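Local coordinates for Agap007691-pb (Anopheles gambiae, PDB 5C98), which is a serpin of unknown function, from a family whose members commonly inhibit serine proteases, at residues Ala49-Phe53 / Lys168-Phe172; Arg223-Met229 / Met239-Tyr245; Leu278-Val283 / Pro353-Leu357; Val301-Asp305 / Arg317-Phe321. All blocks are in the same frame, centred on the assembly; numbering follows the deposited sequence.

Contact 1: Ala49-Phe53 / Lys168-Phe172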
loop_
_atom_site.group_PDB
_atom_site.type_symbol
_atom_site.label_atom_id
_atom_site.label_comp_id
_atom_site.label_asym_id
_atom_site.label_seq_id
_atom_site.Cartn_x
_atom_site.Cartn_y
_atom_site.Cartn_z
ATOM N N ALA A 49 -9.216 2.926 -5.553
ATOM C CA ALA A 49 -9.644 4.298 -5.323
ATOM C C ALA A 49 -9.759 5.055 -6.644
ATOM O O ALA A 49 -10.761 5.725 -6.908
ATOM C CB ALA A 49 -8.698 5.010 -4.364
ATOM N N LEU A 50 -8.746 4.959 -7.493
ATOM C CA LEU A 50 -8.787 5.697 -8.737
ATOM C C LEU A 50 -9.915 5.203 -9.638
ATOM O O LEU A 50 -10.480 5.988 -10.409
ATOM C CB LEU A 50 -7.404 5.607 -9.389
ATOM C CG LEU A 50 -7.059 6.559 -10.514
ATOM C CD1 LEU A 50 -7.392 8.004 -10.158
ATOM C CD2 LEU A 50 -5.589 6.407 -10.863
ATOM N N SER A 51 -10.253 3.929 -9.552
ATOM C CA SER A 51 -11.303 3.341 -10.374
ATOM C C SER A 51 -12.648 4.016 -10.161
ATOM O O SER A 51 -13.528 3.927 -11.029
ATOM C CB SER A 51 -11.463 1.855 -10.030
ATOM O OG SER A 51 -10.491 1.063 -10.664
ATOM N N MET A 52 -12.862 4.641 -8.996
ATOM C CA MET A 52 -14.124 5.346 -8.754
ATOM C C MET A 52 -14.348 6.427 -9.795
ATOM O O MET A 52 -15.491 6.775 -10.086
ATOM C CB MET A 52 -14.137 5.966 -7.351
ATOM C CG MET A 52 -13.958 4.977 -6.225
ATOM S SD MET A 52 -14.327 5.681 -4.607
ATOM C CE MET A 52 -12.981 6.861 -4.458
ATOM N N PHE A 53 -13.274 6.980 -10.355
ATOM C CA PHE A 53 -13.427 8.020 -11.364
ATOM C C PHE A 53 -13.615 7.471 -12.772
ATOM O O PHE A 53 -13.930 8.238 -13.682
ATOM C CB PHE A 53 -12.201 8.933 -11.304
ATOM C CG PHE A 53 -12.093 9.666 -10.015
ATOM C CD1 PHE A 53 -12.724 10.878 -9.859
ATOM C CD2 PHE A 53 -11.439 9.104 -8.922
ATOM C CE1 PHE A 53 -12.658 11.561 -8.657
ATOM C CE2 PHE A 53 -11.386 9.782 -7.704
ATOM C CZ PHE A 53 -11.996 11.009 -7.583
ATOM N N LYS A 168 -9.005 21.658 -7.840
ATOM C CA LYS A 168 -10.436 21.393 -7.716
ATOM C C LYS A 168 -10.766 20.028 -7.141
ATOM O O LYS A 168 -11.871 19.862 -6.621
ATOM C CB LYS A 168 -11.123 21.491 -9.084
ATOM C CG LYS A 168 -10.999 22.857 -9.759
ATOM C CD LYS A 168 -11.718 22.845 -11.107
ATOM C CE LYS A 168 -11.149 23.860 -12.069
ATOM N NZ LYS A 168 -11.400 25.243 -11.618
ATOM N N LEU A 169 -9.846 19.055 -7.219
ATOM C CA LEU A 169 -10.177 17.654 -6.973
ATOM C C LEU A 169 -8.923 16.929 -6.525
ATOM O O LEU A 169 -7.929 16.911 -7.260
ATOM C CB LEU A 169 -10.678 17.008 -8.258
ATOM C CG LEU A 169 -11.035 15.535 -8.186
ATOM C CD1 LEU A 169 -12.296 15.309 -7.339
ATOM C CD2 LEU A 169 -11.276 14.982 -9.600
ATOM N N MET A 170 -8.974 16.281 -5.357
ATOM C CA MET A 170 -7.835 15.531 -4.852
ATOM C C MET A 170 -8.305 14.252 -4.192
ATOM O O MET A 170 -9.400 14.193 -3.628
ATOM C CB MET A 170 -7.062 16.322 -3.808
ATOM C CG MET A 170 -6.601 17.680 -4.327
ATOM S SD MET A 170 -5.358 18.443 -3.266
ATOM C CE MET A 170 -3.937 17.478 -3.713
ATOM N N LEU A 171 -7.468 13.220 -4.294
ATOM C CA LEU A 171 -7.800 11.881 -3.837
ATOM C C LEU A 171 -6.763 11.420 -2.826
ATOM O O LEU A 171 -5.579 11.749 -2.950
ATOM C CB LEU A 171 -7.803 10.896 -5.027
ATOM C CG LEU A 171 -8.153 9.433 -4.742
ATOM C CD1 LEU A 171 -9.567 9.288 -4.171
ATOM C CD2 LEU A 171 -7.992 8.656 -6.039
ATOM N N PHE A 172 -7.193 10.648 -1.829
ATOM C CA PHE A 172 -6.344 10.118 -0.776
ATOM C C PHE A 172 -6.675 8.659 -0.523
ATOM O O PHE A 172 -7.837 8.265 -0.599
ATOM C CB PHE A 172 -6.496 10.960 0.499
ATOM C CG PHE A 172 -6.253 12.403 0.232
ATOM C CD1 PHE A 172 -4.970 12.929 0.329
ATOM C CD2 PHE A 172 -7.269 13.231 -0.187
ATOM C CE1 PHE A 172 -4.749 14.259 0.023
ATOM C CE2 PHE A 172 -7.034 14.538 -0.507
ATOM C CZ PHE A 172 -5.782 15.055 -0.392
#
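L169 meets F53 with both of its methyls, CD2 lying 3.8 Å from F53 CE1 and CD1 4.0 Å from the same ring carbon. With CG anti to the backbone N (chi1 179°), L169 extends both methyls toward the ring; leucine and phenyl come from opposite sides and overlap along their flanks. The next residue, M170, starts away from the helix, as strand alternation requires, and L171 turns inward again to become the centre of the contact. This is the serpin core at work: helix 43-51 lies behind strand 169-177, which in turn runs parallel to and beside strand 320-328, with no inserted strand between them, as in native serpins whose reactive-centre loop has not entered the sheet. Both methyls of L171 close on F53 CE2, CD2 at 3.9 Å. CD2 also reaches A49, at 4.1 Å from its CB; CD1, besides touching F53, has M52 CE at 4.2 Å, brought there by the bend of the methionine chain at chi3 (-67°). The F53 ring thus has its two CE carbons against successive inward-facing leucines, with F117 meeting the ring from elsewhere in the fold. No hydrogen bond joins the two segments, and the contact between them is purely apolar. F172 heads away once more, its side chain touching L102 and I322 on the two flanking strands.

Contact 2: Arg223-Met229 / Met239-Tyr245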
loop_
_atom_site.group_PDB
_atom_site.type_symbol
_atom_site.label_atom_id
_atom_site.label_comp_id
_atom_site.label_asym_id
_atom_site.label_seq_id
_atom_site.Cartn_x
_atom_site.Cartn_y
_atom_site.Cartn_z
ATOM N N ARG A 223 17.673 -15.310 -5.268
ATOM C CA ARG A 223 18.762 -15.107 -4.321
ATOM C C ARG A 223 18.243 -14.598 -2.981
ATOM O O ARG A 223 18.748 -13.615 -2.441
ATOM C CB ARG A 223 19.869 -14.181 -4.850
ATOM C CG ARG A 223 20.305 -14.417 -6.282
ATOM C CD ARG A 223 20.918 -15.767 -6.437
ATOM N NE ARG A 223 22.204 -15.940 -5.779
ATOM C CZ ARG A 223 22.713 -17.135 -5.490
ATOM N NH1 ARG A 223 22.044 -18.246 -5.808
ATOM N NH2 ARG A 223 23.883 -17.227 -4.878
ATOM N N CYS A 224 17.253 -15.285 -2.420
ATOM C CA CYS A 224 16.740 -14.893 -1.117
ATOM C C CYS A 224 16.184 -16.087 -0.359
ATOM O O CYS A 224 15.764 -17.088 -0.955
ATOM C CB CYS A 224 15.706 -13.769 -1.223
ATOM S SG CYS A 224 14.215 -14.264 -2.135
ATOM N N LYS A 225 16.187 -15.962 0.964
ATOM C CA LYS A 225 15.383 -16.796 1.841
ATOM C C LYS A 225 13.990 -16.192 1.961
ATOM O O LYS A 225 13.808 -14.978 1.828
ATOM C CB LYS A 225 16.000 -16.835 3.232
ATOM C CG LYS A 225 17.267 -17.615 3.360
ATOM C CD LYS A 225 17.741 -17.675 4.809
ATOM C CE LYS A 225 18.959 -18.523 4.937
ATOM N NZ LYS A 225 19.455 -18.577 6.334
ATOM N N VAL A 226 12.998 -17.046 2.198
ATOM C CA VAL A 226 11.604 -16.622 2.282
ATOM C C VAL A 226 10.961 -17.257 3.498
ATOM O O VAL A 226 11.097 -18.463 3.712
ATOM C CB VAL A 226 10.834 -17.063 1.032
ATOM C CG1 VAL A 226 9.445 -16.517 1.041
ATOM C CG2 VAL A 226 11.582 -16.637 -0.221
ATOM N N VAL A 227 10.235 -16.467 4.269
ATOM C CA VAL A 227 9.307 -16.993 5.257
ATOM C C VAL A 227 7.967 -16.300 5.060
ATOM O O VAL A 227 7.907 -15.119 4.710
ATOM C CB VAL A 227 9.784 -16.796 6.715
ATOM C CG1 VAL A 227 11.004 -17.659 7.044
ATOM C CG2 VAL A 227 10.013 -15.317 7.033
ATOM N N ASP A 228 6.890 -17.025 5.263
ATOM C CA ASP A 228 5.545 -16.442 5.215
ATOM C C ASP A 228 5.029 -16.407 6.647
ATOM O O ASP A 228 4.771 -17.457 7.245
ATOM C CB ASP A 228 4.630 -17.245 4.292
ATOM C CG ASP A 228 3.553 -16.395 3.636
ATOM O OD1 ASP A 228 3.317 -15.242 4.086
ATOM O OD2 ASP A 228 2.939 -16.889 2.663
ATOM N N MET A 229 4.933 -15.199 7.207
ATOM C CA MET A 229 4.640 -14.973 8.613
ATOM C C MET A 229 3.171 -14.609 8.752
ATOM O O MET A 229 2.783 -13.484 8.399
ATOM C CB MET A 229 5.505 -13.837 9.143
ATOM C CG MET A 229 6.975 -14.235 9.214
ATOM S SD MET A 229 7.989 -12.940 9.901
ATOM C CE MET A 229 7.315 -12.776 11.549
ATOM N N MET A 239 2.334 -12.204 5.923
ATOM C CA MET A 239 3.409 -11.331 5.475
ATOM C C MET A 239 4.549 -12.192 4.952
ATOM O O MET A 239 5.226 -12.865 5.729
ATOM C CB MET A 239 3.910 -10.464 6.624
ATOM C CG MET A 239 5.055 -9.556 6.237
ATOM S SD MET A 239 5.625 -8.430 7.517
ATOM C CE MET A 239 6.272 -9.573 8.731
ATOM N N LEU A 240 4.777 -12.131 3.652
ATOM C CA LEU A 240 5.923 -12.796 3.061
ATOM C C LEU A 240 7.129 -11.885 3.207
ATOM O O LEU A 240 7.081 -10.708 2.846
ATOM C CB LEU A 240 5.620 -13.085 1.593
ATOM C CG LEU A 240 6.477 -14.103 0.848
ATOM C CD1 LEU A 240 6.271 -15.496 1.375
ATOM C CD2 LEU A 240 6.175 -14.035 -0.638
ATOM N N VAL A 241 8.210 -12.430 3.756
ATOM C CA VAL A 241 9.434 -11.674 3.972
ATOM C C VAL A 241 10.504 -12.282 3.092
ATOM O O VAL A 241 10.757 -13.493 3.162
ATOM C CB VAL A 241 9.887 -11.670 5.433
ATOM C CG1 VAL A 241 11.120 -10.800 5.604
ATOM C CG2 VAL A 241 8.770 -11.178 6.340
ATOM N N LEU A 242 11.116 -11.456 2.265
ATOM C CA LEU A 242 12.177 -11.872 1.345
ATOM C C LEU A 242 13.480 -11.262 1.838
ATOM O O LEU A 242 13.647 -10.031 1.826
ATOM C CB LEU A 242 11.883 -11.414 -0.079
ATOM C CG LEU A 242 10.500 -11.718 -0.639
ATOM C CD1 LEU A 242 10.431 -11.312 -2.114
ATOM C CD2 LEU A 242 10.136 -13.163 -0.461
ATOM N N LEU A 243 14.406 -12.118 2.256
ATOM C CA LEU A 243 15.680 -11.693 2.820
ATOM C C LEU A 243 16.788 -12.080 1.855
ATOM O O LEU A 243 17.071 -13.277 1.688
ATOM C CB LEU A 243 15.877 -12.388 4.168
ATOM C CG LEU A 243 17.188 -12.130 4.887
ATOM C CD1 LEU A 243 17.310 -10.690 5.343
ATOM C CD2 LEU A 243 17.319 -13.065 6.103
ATOM N N PRO A 244 17.427 -11.128 1.203
ATOM C CA PRO A 244 18.472 -11.468 0.234
ATOM C C PRO A 244 19.572 -12.308 0.854
ATOM O O PRO A 244 19.946 -12.113 2.012
ATOM C CB PRO A 244 19.006 -10.102 -0.210
ATOM C CG PRO A 244 17.864 -9.151 0.029
ATOM C CD PRO A 244 17.181 -9.672 1.273
ATOM N N TYR A 245 20.108 -13.237 0.075
ATOM C CA TYR A 245 21.287 -13.952 0.522
ATOM C C TYR A 245 22.420 -12.957 0.760
ATOM O O TYR A 245 22.452 -11.870 0.180
ATOM C CB TYR A 245 21.762 -14.908 -0.576
ATOM C CG TYR A 245 20.848 -16.087 -0.875
ATOM C CD1 TYR A 245 19.882 -16.494 0.019
ATOM C CD2 TYR A 245 21.026 -16.831 -2.022
ATOM C CE1 TYR A 245 19.071 -17.586 -0.251
ATOM C CE2 TYR A 245 20.240 -17.912 -2.299
ATOM C CZ TYR A 245 19.272 -18.297 -1.405
ATOM O OH TYR A 245 18.465 -19.395 -1.677
#
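K225 and L243 exchange both of their backbone bonds, one rung of the antiparallel hairpin that strands 224-230 and 237-244 form within serpin sheet B. L243 N donates to K225 O at 3.0 Å, and two further hydrogen-bonded pairs, V227 with V241 and M229 with M239, continue the ladder. Backbone groups turned outward are used as well: V226 and D228 bond to C217 and R215 of strand 204-219, while L240 and L242 bond to L357 and M355. The hairpin is therefore an interior pair of strands. Beyond the ladder, K225 NZ donates to E347 O, and P244 O accepts from R352 NH2. Buried D228 illustrates how such a sheet accommodates a charge. Its OD1 lies 3.5 Å from L240 N at too poor an angle for a bond, and bonds instead with S238 OG; OD2 forms a salt bridge with R359. At the bulged end R223 O accepts from Y245 N at 2.9 Å. The Y245 ring lies over the R223-C224 peptide, and its edge meets the R223 guanidinium face, CD2 being 3.9 Å from CZ with the planes 84° apart. N220 takes the polar ends of both, R223 NH1 through its O and Y245 OH through its OD1. At the other end M229 SD rests 4.0 Å from M239 CE.

Contact 3: Leu278-Val283 / Pro353-Leu357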
loop_
_atom_site.group_PDB
_atom_site.type_symbol
_atom_site.label_atom_id
_atom_site.label_comp_id
_atom_site.label_asym_id
_atom_site.label_seq_id
_atom_site.Cartn_x
_atom_site.Cartn_y
_atom_site.Cartn_z
ATOM N N LEU A 278 13.821 -10.951 13.746
ATOM C CA LEU A 278 13.222 -9.885 12.938
ATOM C C LEU A 278 13.263 -8.633 13.801
ATOM O O LEU A 278 12.920 -8.714 14.982
ATOM C CB LEU A 278 11.756 -10.246 12.643
ATOM C CG LEU A 278 10.899 -9.404 11.707
ATOM C CD1 LEU A 278 11.296 -9.637 10.258
ATOM C CD2 LEU A 278 9.419 -9.735 11.876
ATOM N N PRO A 279 13.650 -7.471 13.280
ATOM C CA PRO A 279 13.486 -6.253 14.087
ATOM C C PRO A 279 12.027 -6.021 14.454
ATOM O O PRO A 279 11.113 -6.342 13.690
ATOM C CB PRO A 279 14.019 -5.139 13.177
ATOM C CG PRO A 279 13.936 -5.689 11.815
ATOM C CD PRO A 279 14.132 -7.164 11.924
ATOM N N LYS A 280 11.811 -5.472 15.654
ATOM C CA LYS A 280 10.490 -4.976 16.036
ATOM C C LYS A 280 10.322 -3.656 15.300
ATOM O O LYS A 280 10.822 -2.626 15.742
ATOM C CB LYS A 280 10.413 -4.793 17.549
ATOM C CG LYS A 280 9.033 -4.488 18.051
ATOM C CD LYS A 280 9.037 -4.216 19.548
ATOM C CE LYS A 280 7.725 -3.592 19.986
ATOM N NZ LYS A 280 6.724 -4.607 20.404
ATOM N N PHE A 281 9.637 -3.670 14.156
ATOM C CA PHE A 281 9.681 -2.540 13.248
ATOM C C PHE A 281 8.279 -2.096 12.884
ATOM O O PHE A 281 7.289 -2.815 13.061
ATOM C CB PHE A 281 10.482 -2.836 11.936
ATOM C CG PHE A 281 9.738 -3.661 10.914
ATOM C CD1 PHE A 281 9.668 -5.045 10.994
ATOM C CD2 PHE A 281 9.100 -3.048 9.842
ATOM C CE1 PHE A 281 8.988 -5.797 10.069
ATOM C CE2 PHE A 281 8.410 -3.814 8.883
ATOM C CZ PHE A 281 8.339 -5.177 9.003
ATOM N N PHE A 282 8.223 -0.881 12.367
ATOM C CA PHE A 282 7.039 -0.412 11.679
ATOM C C PHE A 282 7.502 0.354 10.453
ATOM O O PHE A 282 8.664 0.766 10.345
ATOM C CB PHE A 282 6.185 0.476 12.572
ATOM C CG PHE A 282 6.759 1.835 12.772
ATOM C CD1 PHE A 282 7.751 2.053 13.701
ATOM C CD2 PHE A 282 6.302 2.899 12.002
ATOM C CE1 PHE A 282 8.273 3.317 13.881
ATOM C CE2 PHE A 282 6.826 4.154 12.157
ATOM C CZ PHE A 282 7.820 4.365 13.109
ATOM N N VAL A 283 6.562 0.529 9.528
ATOM C CA VAL A 283 6.736 1.412 8.386
ATOM C C VAL A 283 5.465 2.230 8.303
ATOM O O VAL A 283 4.366 1.673 8.324
ATOM C CB VAL A 283 6.995 0.645 7.073
ATOM C CG1 VAL A 283 7.049 1.581 5.869
ATOM C CG2 VAL A 283 8.304 -0.098 7.163
ATOM N N PRO A 353 18.578 -5.464 5.086
ATOM C CA PRO A 353 17.354 -4.976 4.445
ATOM C C PRO A 353 16.566 -6.071 3.772
ATOM O O PRO A 353 17.123 -6.958 3.109
ATOM C CB PRO A 353 17.872 -3.958 3.427
ATOM C CG PRO A 353 19.121 -3.423 4.112
ATOM C CD PRO A 353 19.743 -4.617 4.764
ATOM N N PHE A 354 15.246 -5.988 3.911
ATOM C CA PHE A 354 14.368 -7.005 3.373
ATOM C C PHE A 354 13.141 -6.354 2.754
ATOM O O PHE A 354 12.810 -5.194 3.040
ATOM C CB PHE A 354 13.970 -8.030 4.453
ATOM C CG PHE A 354 13.274 -7.441 5.665
ATOM C CD1 PHE A 354 11.920 -7.220 5.689
ATOM C CD2 PHE A 354 14.005 -7.139 6.797
ATOM C CE1 PHE A 354 11.313 -6.684 6.848
ATOM C CE2 PHE A 354 13.421 -6.609 7.947
ATOM C CZ PHE A 354 12.071 -6.399 7.976
ATOM N N MET A 355 12.484 -7.113 1.893
ATOM C CA MET A 355 11.218 -6.745 1.282
ATOM C C MET A 355 10.106 -7.556 1.944
ATOM O O MET A 355 10.312 -8.701 2.370
ATOM C CB MET A 355 11.258 -7.052 -0.230
ATOM C CG MET A 355 9.954 -6.853 -0.987
ATOM S SD MET A 355 10.302 -7.202 -2.744
ATOM C CE MET A 355 8.673 -6.903 -3.424
ATOM N N PHE A 356 8.916 -6.960 2.029
ATOM C CA PHE A 356 7.762 -7.664 2.557
ATOM C C PHE A 356 6.566 -7.488 1.633
ATOM O O PHE A 356 6.434 -6.482 0.936
ATOM C CB PHE A 356 7.428 -7.212 3.995
ATOM C CG PHE A 356 7.099 -5.766 4.124
ATOM C CD1 PHE A 356 5.830 -5.295 3.865
ATOM C CD2 PHE A 356 8.073 -4.870 4.540
ATOM C CE1 PHE A 356 5.543 -3.921 3.991
ATOM C CE2 PHE A 356 7.789 -3.522 4.681
ATOM C CZ PHE A 356 6.539 -3.048 4.402
ATOM N N LEU A 357 5.690 -8.485 1.625
ATOM C CA LEU A 357 4.447 -8.467 0.854
ATOM C C LEU A 357 3.332 -8.939 1.766
ATOM O O LEU A 357 3.411 -10.041 2.321
ATOM C CB LEU A 357 4.512 -9.381 -0.377
ATOM C CG LEU A 357 5.643 -9.046 -1.339
ATOM C CD1 LEU A 357 6.905 -9.843 -0.975
ATOM C CD2 LEU A 357 5.225 -9.358 -2.721
#
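L278 and F354 touch although their CA atoms, the nearest pair between the two backbones, stand 10.1 Å apart, a spacing that places the main chains in separate layers and leaves the contact wholly to side chains. F354 and F356 of serpin sheet B pack here against the long strand 270-287 where it passes from sheet C, beside strand 204-219, into sheet A, beside strand 320-328. At the centre F354 turns an edge to one face of F281 in a T-shaped stack, ring centroids 5.4 Å apart and planes at 76°. F354 CZ lies 3.8 Å from F281 CE1, toward the rim of that face. F281 carries CG between its backbone N and carbonyl carbon (chi1 77°), which projects the ring across the gap to meet F354, which reaches over from the other layer. At the F354 edge, P279 CG approaches CE2 at 4.0 Å, near the ring plane; L278 CD1 touches F354 CZ, also at 4.0 Å. F356 extends the cluster less closely, its CE2 being 4.3 Å from both F281 CE2 and V283 CG2. F372 of strand 366-372 adds a further ring beside F281. With no hydrogen bond between the segments and every touching residue buried, cohesion comes from dispersion, aided by the favourable meeting of a ring's hydrogen-bearing edge with a π face.

Contact 4: Val301-Asp305 / Arg317-Phe321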
loop_
_atom_site.group_PDB
_atom_site.type_symbol
_atom_site.label_atom_id
_atom_site.label_comp_id
_atom_site.label_asym_id
_atom_site.label_seq_id
_atom_site.Cartn_x
_atom_site.Cartn_y
_atom_site.Cartn_z
ATOM N N VAL A 301 -4.678 10.759 -16.403
ATOM C CA VAL A 301 -5.724 11.301 -15.538
ATOM C C VAL A 301 -5.251 12.535 -14.784
ATOM O O VAL A 301 -6.080 13.341 -14.345
ATOM C CB VAL A 301 -6.234 10.238 -14.557
ATOM C CG1 VAL A 301 -5.176 9.905 -13.508
ATOM C CG2 VAL A 301 -7.543 10.694 -13.897
ATOM N N PHE A 302 -3.942 12.705 -14.628
ATOM C CA PHE A 302 -3.389 13.859 -13.942
ATOM C C PHE A 302 -2.995 14.966 -14.902
ATOM O O PHE A 302 -2.714 16.076 -14.448
ATOM C CB PHE A 302 -2.171 13.432 -13.096
ATOM C CG PHE A 302 -2.444 12.270 -12.179
ATOM C CD1 PHE A 302 -3.148 12.451 -11.010
ATOM C CD2 PHE A 302 -1.995 10.997 -12.481
ATOM C CE1 PHE A 302 -3.412 11.377 -10.161
ATOM C CE2 PHE A 302 -2.261 9.929 -11.636
ATOM C CZ PHE A 302 -2.966 10.118 -10.496
ATOM N N GLU A 303 -2.968 14.689 -16.213
ATOM C CA GLU A 303 -2.393 15.585 -17.214
ATOM C C GLU A 303 -3.379 16.009 -18.292
ATOM O O GLU A 303 -3.080 16.940 -19.048
ATOM C CB GLU A 303 -1.205 14.906 -17.911
ATOM C CG GLU A 303 -0.053 14.560 -16.992
ATOM C CD GLU A 303 0.982 13.679 -17.673
ATOM O OE1 GLU A 303 0.892 13.502 -18.907
ATOM O OE2 GLU A 303 1.878 13.157 -16.973
ATOM N N ILE A 304 -4.518 15.341 -18.405
ATOM C CA ILE A 304 -5.565 15.688 -19.353
ATOM C C ILE A 304 -6.813 15.985 -18.539
ATOM O O ILE A 304 -7.138 15.251 -17.598
ATOM C CB ILE A 304 -5.828 14.517 -20.325
ATOM C CG1 ILE A 304 -4.564 14.227 -21.140
ATOM C CG2 ILE A 304 -7.005 14.825 -21.251
ATOM C CD1 ILE A 304 -4.585 12.902 -21.876
ATOM N N ASP A 305 -7.523 17.048 -18.912
ATOM C CA ASP A 305 -8.761 17.407 -18.219
ATOM C C ASP A 305 -9.875 16.533 -18.765
ATOM O O ASP A 305 -10.490 16.835 -19.787
ATOM C CB ASP A 305 -9.058 18.890 -18.381
ATOM C CG ASP A 305 -8.011 19.754 -17.704
ATOM O OD1 ASP A 305 -7.865 19.638 -16.474
ATOM O OD2 ASP A 305 -7.325 20.533 -18.401
ATOM N N ARG A 317 -8.871 17.479 -14.571
ATOM C CA ARG A 317 -7.907 16.460 -14.203
ATOM C C ARG A 317 -7.976 16.215 -12.703
ATOM O O ARG A 317 -8.534 17.006 -11.938
ATOM C CB ARG A 317 -6.494 16.916 -14.556
ATOM C CG ARG A 317 -6.071 18.160 -13.779
ATOM C CD ARG A 317 -4.805 18.792 -14.336
ATOM N NE ARG A 317 -5.035 19.357 -15.661
ATOM C CZ ARG A 317 -4.065 19.672 -16.517
ATOM N NH1 ARG A 317 -2.794 19.456 -16.192
ATOM N NH2 ARG A 317 -4.366 20.193 -17.706
ATOM N N LEU A 318 -7.410 15.093 -12.289
ATOM C CA LEU A 318 -7.195 14.841 -10.876
ATOM C C LEU A 318 -5.945 15.599 -10.471
ATOM O O LEU A 318 -4.873 15.366 -11.035
ATOM C CB LEU A 318 -7.045 13.347 -10.658
ATOM C CG LEU A 318 -6.841 12.881 -9.224
ATOM C CD1 LEU A 318 -7.910 13.430 -8.289
ATOM C CD2 LEU A 318 -6.784 11.335 -9.192
ATOM N N ASN A 319 -6.081 16.537 -9.531
ATOM C CA ASN A 319 -4.963 17.424 -9.200
ATOM C C ASN A 319 -3.909 16.791 -8.302
ATOM O O ASN A 319 -2.765 17.260 -8.294
ATOM C CB ASN A 319 -5.463 18.716 -8.550
ATOM C CG ASN A 319 -6.321 19.516 -9.470
ATOM O OD1 ASN A 319 -7.517 19.660 -9.254
ATOM N ND2 ASN A 319 -5.718 20.004 -10.559
ATOM N N GLY A 320 -4.250 15.730 -7.579
ATOM C CA GLY A 320 -3.318 15.065 -6.707
ATOM C C GLY A 320 -3.888 13.760 -6.220
ATOM O O GLY A 320 -5.112 13.591 -6.173
ATOM N N PHE A 321 -2.994 12.842 -5.876
ATOM C CA PHE A 321 -3.378 11.553 -5.289
ATOM C C PHE A 321 -2.237 11.160 -4.371
ATOM O O PHE A 321 -1.138 10.878 -4.853
ATOM C CB PHE A 321 -3.608 10.506 -6.386
ATOM C CG PHE A 321 -4.112 9.165 -5.886
ATOM C CD1 PHE A 321 -4.498 8.984 -4.563
ATOM C CD2 PHE A 321 -4.193 8.085 -6.748
ATOM C CE1 PHE A 321 -4.969 7.734 -4.105
ATOM C CE2 PHE A 321 -4.645 6.849 -6.283
ATOM C CZ PHE A 321 -5.028 6.688 -4.977
HETATM O O HOH W 1 -2.580 16.715 -11.814
#
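F302 and L318 run alongside each other where a short helical turn, 300-303, meets the chain leading into serpin strand 320-328. This is the tight half of the contact: L318 CD2 comes to 3.5 Å from F302 CE1, and F321 CB lies 3.9 Å from that same ring carbon. A backbone bond, L318 N to V301 O at 3.0 Å, ties the turn to the strand approach. K290 and L293 of helix 289-295 also touch F302, while L50 of helix 43-51 lies against L318. At the border of this packed part one water donates to F302 O and to L318 O, bridging two carbonyls that could not bond to each other.

The exposed side, with D305, E303 and R317, relies on polar groups. D305 is gripped side-on by R317, whose NE and NH2 each take one carboxylate oxygen; both oxygens lie in the guanidinium plane, yet the nitrogens stand above the carboxylate plane, the two planes being 47° apart. A bend at chi3 (68°) turns the guanidinium back so that NE and NH2 face the carboxylate, and E303 O lies over one guanidinium face. D305 OD1 accepts twice, from R317 NE at 3.0 Å and, on its anti lone pair, from R317 N, also at 3.0 Å.

In the fold
The four contacts fall into two pairs on opposite sides of the chain's centre. Contacts 1 and 4, centres 9 Å apart, meet where neighbouring strands 169-177 and 320-328 run past helix 43-51; N319 bonds to K168 and L169 there. Contacts 2 and 3, centres 11 Å apart, share the pairing of strands 237-244 and 354-360. Between the pairs, centres lie 30 to 37 Å apart. Contacts 1, 2 and 3 open in that order, and contact 4 falls between the two segments of contact 3. Strand 270-287, which also borders strand 320-328, links the ends. Contacts 1 and 4 thus lie by the strands that part in inhibitory serpins to admit the reactive-centre loop, contacts 2 and 3 at the sheet B end.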